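Local coordinates for lipoprotein (Bacteroides vulgatus, PDB 3U6G) that is of unknown function but adopts an immunoglobulin-like fold and belongs to a family of PLAT/LH2 and C2-like calcium-binding lipoproteins, at the interface of chains A and B. Residues are numbered along the deposited sequence; one frame, centred on the assembly and turned at random. Chains: chain A/B, uncharacterized protein DUF4425.

Contact 1: the interface of chains A and B. Residues chain A 24, 26, 77, 79-80, 115-116; chain B 5, 32, 34, 70.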
ATOM      1  N   GLU A  24     -10.131  -8.095 -12.963  1.00 20.46           N
ATOM      2  CA  GLU A  24      -8.711  -7.793 -12.827  0.50 20.59           C
ATOM      3  C   GLU A  24      -8.445  -7.444 -11.364  1.00 18.44           C
ATOM      4  O   GLU A  24      -9.080  -6.549 -10.804  1.00 19.75           O
ATOM      5  CB  GLU A  24      -8.306  -6.638 -13.753  0.50 21.85           C
ATOM      6  CG  GLU A  24      -8.313  -7.006 -15.234  0.50 22.12           C
ATOM      7  N   SER A  26      -5.381  -6.478  -8.732  1.00 19.92           N
ATOM      8  CA  SER A  26      -4.003  -6.030  -8.582  0.50 19.30           C
ATOM      9  C   SER A  26      -3.734  -5.718  -7.121  1.00 20.55           C
ATOM     10  O   SER A  26      -4.624  -5.226  -6.436  1.00 21.69           O
ATOM     11  CB  SER A  26      -3.767  -4.786  -9.433  0.50 20.73           C
ATOM     12  OG  SER A  26      -3.827  -5.112 -10.806  0.50 22.12           O
ATOM     13  N   SER A  77      -6.887  -3.570  -5.768  1.00 18.99           N
ATOM     14  CA  SER A  77      -8.036  -3.124  -6.538  0.50 17.18           C
ATOM     15  C   SER A  77      -8.601  -4.284  -7.315  1.00 19.47           C
ATOM     16  O   SER A  77      -7.889  -5.191  -7.758  1.00 17.64           O
ATOM     17  CB  SER A  77      -7.693  -1.986  -7.499  0.50 18.18           C
ATOM     18  OG  SER A  77      -6.866  -2.457  -8.534  0.50 19.07           O
ATOM     19  N   SER A  79     -11.462  -4.852 -10.417  1.00 20.04           N
ATOM     20  CA  SER A  79     -12.227  -4.162 -11.437  1.00 22.44           C
ATOM     21  C   SER A  79     -12.808  -5.124 -12.464  1.00 23.01           C
ATOM     22  O   SER A  79     -12.290  -6.223 -12.668  1.00 21.41           O
ATOM     23  CB  SER A  79     -11.354  -3.113 -12.120  1.00 19.83           C
ATOM     24  OG  SER A  79     -10.230  -3.721 -12.734  1.00 22.12           O
ATOM     25  N   SER A  80     -13.890  -4.693 -13.107  1.00 21.88           N
ATOM     26  CA  SER A  80     -14.562  -5.494 -14.135  1.00 24.26           C
ATOM     27  C   SER A  80     -15.471  -4.621 -14.982  1.00 23.64           C
ATOM     28  O   SER A  80     -16.115  -3.699 -14.466  1.00 27.17           O
ATOM     29  CB  SER A  80     -15.382  -6.638 -13.519  1.00 23.18           C
ATOM     30  OG  SER A  80     -16.012  -7.412 -14.538  1.00 25.75           O
ATOM     31  N   LEU A 115     -17.305  -1.981 -12.566  1.00 27.27           N
ATOM     32  CA  LEU A 115     -17.003  -2.308 -11.166  1.00 25.54           C
ATOM     33  C   LEU A 115     -15.569  -1.889 -10.852  1.00 23.47           C
ATOM     34  O   LEU A 115     -14.647  -2.278 -11.556  1.00 21.46           O
ATOM     35  CB  LEU A 115     -17.176  -3.808 -10.912  1.00 26.22           C
ATOM     36  CG  LEU A 115     -17.029  -4.321  -9.465  1.00 27.53           C
ATOM     37  CD1 LEU A 115     -17.971  -5.487  -9.216  1.00 31.55           C
ATOM     38  CD2 LEU A 115     -15.601  -4.729  -9.111  1.00 25.53           C
ATOM     39  N   ILE A 116     -15.419  -1.063  -9.821  1.00 22.34           N
ATOM     40  CA  ILE A 116     -14.115  -0.686  -9.289  0.50 20.12           C
ATOM     41  C   ILE A 116     -14.213  -0.690  -7.768  1.00 18.77           C
ATOM     42  O   ILE A 116     -14.969   0.100  -7.183  1.00 20.73           O
ATOM     43  CB  ILE A 116     -13.639   0.707  -9.815  0.50 22.97           C
ATOM     44  CG1 ILE A 116     -12.443   1.221  -9.002  0.50 21.39           C
ATOM     45  CG2 ILE A 116     -14.778   1.729  -9.783  0.50 22.58           C
ATOM     46  CD1 ILE A 116     -11.258   0.284  -8.986  0.50 24.41           C
TER
ATOM     47  N   PHE B   5     -13.812   2.749 -17.790  1.00 28.02           N
ATOM     48  CA  PHE B   5     -13.472   3.245 -16.460  1.00 22.39           C
ATOM     49  C   PHE B   5     -13.188   4.744 -16.488  1.00 23.53           C
ATOM     50  O   PHE B   5     -12.676   5.261 -17.495  1.00 25.19           O
ATOM     51  CB  PHE B   5     -12.232   2.526 -15.948  1.00 20.84           C
ATOM     52  CG  PHE B   5     -12.416   1.051 -15.761  1.00 22.83           C
ATOM     53  CD1 PHE B   5     -13.078   0.562 -14.638  1.00 26.20           C
ATOM     54  CD2 PHE B   5     -11.912   0.147 -16.684  1.00 26.59           C
ATOM     55  CE1 PHE B   5     -13.242  -0.795 -14.450  1.00 26.49           C
ATOM     56  CE2 PHE B   5     -12.077  -1.212 -16.499  1.00 26.32           C
ATOM     57  CZ  PHE B   5     -12.741  -1.684 -15.382  1.00 24.68           C
ATOM     58  N   ALA B  32      -3.290   1.300  -9.785  1.00 13.41           N
ATOM     59  CA  ALA B  32      -3.873   0.316 -10.682  1.00 13.56           C
ATOM     60  C   ALA B  32      -4.545   0.985 -11.861  1.00 13.28           C
ATOM     61  O   ALA B  32      -5.068   2.111 -11.763  1.00 13.30           O
ATOM     62  CB  ALA B  32      -4.876  -0.591  -9.951  1.00 16.08           C
ATOM     63  N   LYS B  34      -6.597  -0.663 -15.806  1.00 18.48           N
ATOM     64  CA  LYS B  34      -7.341  -1.857 -16.200  1.00 20.26           C
ATOM     65  C   LYS B  34      -6.421  -3.008 -16.622  1.00 19.29           C
ATOM     66  O   LYS B  34      -6.886  -4.136 -16.766  1.00 24.67           O
ATOM     67  CB  LYS B  34      -8.381  -1.538 -17.270  1.00 24.09           C
ATOM     68  CG  LYS B  34      -7.821  -1.243 -18.616  1.00 24.29           C
ATOM     69  CD  LYS B  34      -8.934  -0.928 -19.604  1.00 26.62           C
ATOM     70  CE  LYS B  34      -8.355  -0.703 -21.002  1.00 29.87           C
ATOM     71  NZ  LYS B  34      -9.406  -0.288 -21.949  1.00 34.69           N
ATOM     72  N   PHE B  70      -6.916   4.317 -12.259  1.00 14.04           N
ATOM     73  CA  PHE B  70      -8.142   4.547 -11.486  1.00 15.35           C
ATOM     74  C   PHE B  70      -7.963   4.377  -9.979  1.00 14.86           C
ATOM     75  O   PHE B  70      -8.923   4.494  -9.224  1.00 16.22           O
ATOM     76  CB  PHE B  70      -9.327   3.723 -12.035  1.00 15.88           C
ATOM     77  CG  PHE B  70      -9.063   2.240 -12.205  1.00 16.52           C
ATOM     78  CD1 PHE B  70      -8.667   1.448 -11.153  1.00 20.34           C
ATOM     79  CD2 PHE B  70      -9.244   1.641 -13.438  1.00 19.02           C
ATOM     80  CE1 PHE B  70      -8.448   0.072 -11.342  1.00 19.16           C
ATOM     81  CE2 PHE B  70      -9.040   0.296 -13.611  1.00 20.65           C
ATOM     82  CZ  PHE B  70      -8.622  -0.480 -12.564  1.00 17.18           C
TER

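Contact 2: the interface of chains A and B. Residues chain A 30, 37, 50-53; chain B 28, 51-54.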
ATOM      1  N   GLY A  30       3.889  -3.870   0.806  1.00 13.96           N
ATOM      2  CA  GLY A  30       5.104  -3.347   1.370  1.00 15.36           C
ATOM      3  C   GLY A  30       5.107  -3.525   2.864  1.00 14.11           C
ATOM      4  O   GLY A  30       4.106  -3.870   3.474  1.00 16.52           O
ATOM      5  N   PRO A  37      12.107   0.437   4.276  1.00 17.88           N
ATOM      6  CA  PRO A  37      11.149  -0.500   3.714  1.00 15.86           C
ATOM      7  C   PRO A  37      11.623  -1.939   3.885  1.00 15.35           C
ATOM      8  O   PRO A  37      12.818  -2.228   3.787  1.00 17.33           O
ATOM      9  CB  PRO A  37      11.056  -0.085   2.243  1.00 17.14           C
ATOM     10  CG  PRO A  37      11.422   1.382   2.231  1.00 18.84           C
ATOM     11  CD  PRO A  37      12.450   1.524   3.332  1.00 19.97           C
ATOM     12  N   ASP A  50      12.186  -4.600  -2.248  1.00 16.22           N
ATOM     13  CA  ASP A  50      11.577  -3.954  -1.083  1.00 15.88           C
ATOM     14  C   ASP A  50      10.301  -3.173  -1.430  1.00 15.32           C
ATOM     15  O   ASP A  50       9.807  -2.355  -0.652  1.00 15.33           O
ATOM     16  CB  ASP A  50      12.582  -3.104  -0.295  1.00 19.35           C
ATOM     17  CG  ASP A  50      13.165  -1.963  -1.092  1.00 23.21           C
ATOM     18  OD1 ASP A  50      12.667  -1.661  -2.194  1.00 23.46           O
ATOM     19  OD2 ASP A  50      14.163  -1.375  -0.599  1.00 30.13           O
ATOM     20  N   SER A  51       9.766  -3.478  -2.600  1.00 14.91           N
ATOM     21  CA  SER A  51       8.401  -3.108  -2.966  1.00 15.23           C
ATOM     22  C   SER A  51       7.914  -4.211  -3.877  1.00 14.65           C
ATOM     23  O   SER A  51       8.704  -4.911  -4.494  1.00 15.83           O
ATOM     24  CB  SER A  51       8.344  -1.758  -3.696  1.00 16.66           C
ATOM     25  OG  SER A  51       8.983  -1.812  -4.959  1.00 17.91           O
ATOM     26  N   TYR A  52       6.604  -4.347  -3.990  1.00 15.04           N
ATOM     27  CA  TYR A  52       6.024  -5.403  -4.814  1.00 15.04           C
ATOM     28  C   TYR A  52       4.605  -5.059  -5.223  1.00 15.82           C
ATOM     29  O   TYR A  52       3.811  -4.602  -4.406  1.00 17.14           O
ATOM     30  CB  TYR A  52       6.046  -6.715  -4.040  1.00 17.31           C
ATOM     31  CG  TYR A  52       5.590  -7.927  -4.806  1.00 21.51           C
ATOM     32  CD1 TYR A  52       6.106  -8.234  -6.057  1.00 23.72           C
ATOM     33  CD2 TYR A  52       4.661  -8.794  -4.253  1.00 27.76           C
ATOM     34  CE1 TYR A  52       5.680  -9.358  -6.749  1.00 30.20           C
ATOM     35  CE2 TYR A  52       4.240  -9.914  -4.934  1.00 31.40           C
ATOM     36  CZ  TYR A  52       4.742 -10.180  -6.176  1.00 27.69           C
ATOM     37  OH  TYR A  52       4.310 -11.301  -6.835  1.00 40.43           O
ATOM     38  N   SER A  53       4.335  -5.206  -6.513  1.00 15.52           N
ATOM     39  CA  SER A  53       2.976  -5.162  -7.033  0.50 14.14           C
ATOM     40  C   SER A  53       2.812  -6.302  -8.010  1.00 15.15           C
ATOM     41  O   SER A  53       3.774  -6.716  -8.670  1.00 16.64           O
ATOM     42  CB  SER A  53       2.708  -3.853  -7.762  0.50 12.45           C
ATOM     43  OG  SER A  53       3.521  -3.773  -8.925  0.50  8.96           O
TER
ATOM     44  N   SER B  28       5.402   3.035   0.947  1.00 14.79           N
ATOM     45  CA  SER B  28       5.201   2.118  -0.160  1.00 15.29           C
ATOM     46  C   SER B  28       4.047   2.682  -0.971  1.00 16.09           C
ATOM     47  O   SER B  28       3.033   3.077  -0.395  1.00 19.03           O
ATOM     48  CB  SER B  28       4.882   0.732   0.358  1.00 20.21           C
ATOM     49  OG  SER B  28       6.064   0.055   0.782  1.00 25.60           O
ATOM     50  N   SER B  51       5.928  -0.554  -8.736  1.00 13.16           N
ATOM     51  CA  SER B  51       5.849  -0.527  -7.293  1.00 14.42           C
ATOM     52  C   SER B  51       6.975   0.377  -6.853  1.00 14.37           C
ATOM     53  O   SER B  51       7.972   0.514  -7.534  1.00 16.31           O
ATOM     54  CB  SER B  51       6.008  -1.923  -6.694  1.00 15.96           C
ATOM     55  OG  SER B  51       7.266  -2.488  -7.013  1.00 15.92           O
ATOM     56  N   TYR B  52       6.825   0.999  -5.703  1.00 16.71           N
ATOM     57  CA  TYR B  52       7.831   1.900  -5.213  1.00 14.75           C
ATOM     58  C   TYR B  52       7.821   1.953  -3.704  1.00 14.59           C
ATOM     59  O   TYR B  52       6.755   2.014  -3.089  1.00 16.25           O
ATOM     60  CB  TYR B  52       7.591   3.299  -5.766  1.00 17.58           C
ATOM     61  CG  TYR B  52       8.676   4.288  -5.393  1.00 19.66           C
ATOM     62  CD1 TYR B  52       9.938   4.232  -5.996  1.00 22.70           C
ATOM     63  CD2 TYR B  52       8.447   5.273  -4.452  1.00 24.87           C
ATOM     64  CE1 TYR B  52      10.937   5.141  -5.666  1.00 26.87           C
ATOM     65  CE2 TYR B  52       9.447   6.199  -4.109  1.00 25.80           C
ATOM     66  CZ  TYR B  52      10.677   6.125  -4.722  1.00 24.20           C
ATOM     67  OH  TYR B  52      11.656   7.030  -4.392  1.00 35.60           O
ATOM     68  N   SER B  53       9.017   1.907  -3.125  1.00 14.09           N
ATOM     69  CA  SER B  53       9.187   2.163  -1.711  0.50 14.23           C
ATOM     70  C   SER B  53      10.431   3.004  -1.488  1.00 16.05           C
ATOM     71  O   SER B  53      11.375   2.972  -2.288  1.00 18.26           O
ATOM     72  CB  SER B  53       9.260   0.860  -0.922  0.50 12.77           C
ATOM     73  OG  SER B  53      10.474   0.183  -1.194  0.50 12.21           O
ATOM     74  N   ALA B  54      10.421   3.780  -0.410  1.00 15.07           N
ATOM     75  CA  ALA B  54      11.546   4.648  -0.095  1.00 17.00           C
ATOM     76  C   ALA B  54      11.552   4.998   1.370  1.00 15.21           C
ATOM     77  O   ALA B  54      10.508   5.084   1.991  1.00 16.41           O
ATOM     78  CB  ALA B  54      11.458   5.947  -0.932  1.00 21.53           C
TER
HETATM   79  O   HOH W   1       6.746  -4.944  -8.290  1.00 19.74           O
HETATM   80  O   HOH W   2      13.822   1.327  -0.967  1.00 33.47           O
HETATM   81  O   HOH W   3       9.802  -1.709  -8.124  1.00 39.84           O

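Contact 1: the interface of chains A and B
A:Ile116 and B:Phe70 run past one another in opposite directions, in a patch between two copies of an immunoglobulin-like domain where two phenylalanine rings are set against serines and an isoleucine. With CG1 anti to its backbone N (chi1 167°), A:Ile116 extends its CD1 methyl obliquely above the CD1-CE1 rim of the B:Phe70 ring, 3.6 Å from CD1 of that ring. The far tip of the ring points at A:Ser79, with B:Phe70 CZ 3.6 Å from the hydroxyl OG of A:Ser79. B:Phe5 is the second aromatic group. Its ring is inclined about 45° to that of B:Phe70, whose CE2 lies 4.0 Å above the B:Phe5 plane, over the ring centre. B:Phe5 meets chain A by its rim: CE1 is 3.8 Å from CB of A:Ser79, and the backbone N of A:Ser80 lies in the ring plane beyond the edge. An alanine in place of B:Phe70 would probably open a gap beneath the A:Ile116 methyl and leave the B:Phe5 ring freer to tilt. On its other face B:Phe70 is covered by the carbonyl O of B:Ala32, 3.7 Å above the plane and shifted toward the rim. The B:Ala32 methyl packs beside CB of A:Ser77. No polar atom bonds across this patch; packing carries the contact. At the edge of B:Phe5, in the ring plane, the carbonyl O of A:Leu115 stands 3.5 Å from CE1.

Contact 2: the interface of chains A and B
A:Ser51 and B:Ser51 meet hydroxyl to hydroxyl, OG to OG at 2.8 Å, where equivalent loops of two immunoglobulin-like domains face each other just ahead of strand 52-55. Which serine donates is not settled by the structure. Beside this pair, B:Ser53 OG gives a 2.7 Å hydrogen bond to the carbonyl O of A:Asp50, approaching from above the carbonyl plane, tilted 65° from it. The same hydroxyl is 3.0 Å from the carboxylate OD1 of A:Asp50, a second acceptor that may share its hydrogen. CG of A:Asp50 sits between its backbone N and carbonyl carbon (chi1 62°), which brings OD1 round beside the residue's own carbonyl O, both towards B:Ser53 OG. That OG likewise lies between its backbone N and carbonyl carbon (chi1 70°), which turns it to A:Asp50. A:Pro37 packs against this serine, its CB 3.8 Å from CB of B:Ser53, while its CG lies over the backbone of B:Ala54. Farther along, B:Ser28 OG touches the CA of A:Gly30, each on strand 24-33 of its own chain. Waters 1 and 3 line the side of the Ser51 pair away from these two residues. Water 1 links B:Ser51 OG to the backbone N of A:Ser53, at 3.0 Å from that N. Water 3 joins the OG atoms of both Ser51 residues and also meets the carbonyl O of B:Ser51. Water 2 bridges the other carboxylate oxygen, OD2 of A:Asp50 at 2.7 Å, to the carbonyl O of B:Ser53.

Contact 1 and contact 2 lie about 20 Å apart, measured between the centres of their C-alpha atoms, on one two-fold interface between identical chains. They share no residue within a chain, but strand 24-33 of both copies runs into each: chain A gives its start (A:Glu24, A:Ser26) and chain B its end (B:Ala32) to contact 1, while A:Gly30 and B:Ser28 serve contact 2. Equivalent residues meet in contact 2, which places it at the two-fold axis; contact 1 lies off the axis and recurs with the chains exchanged. Together they would hold the domains at several points, although the structure alone does not show whether this dimer forms in the cell.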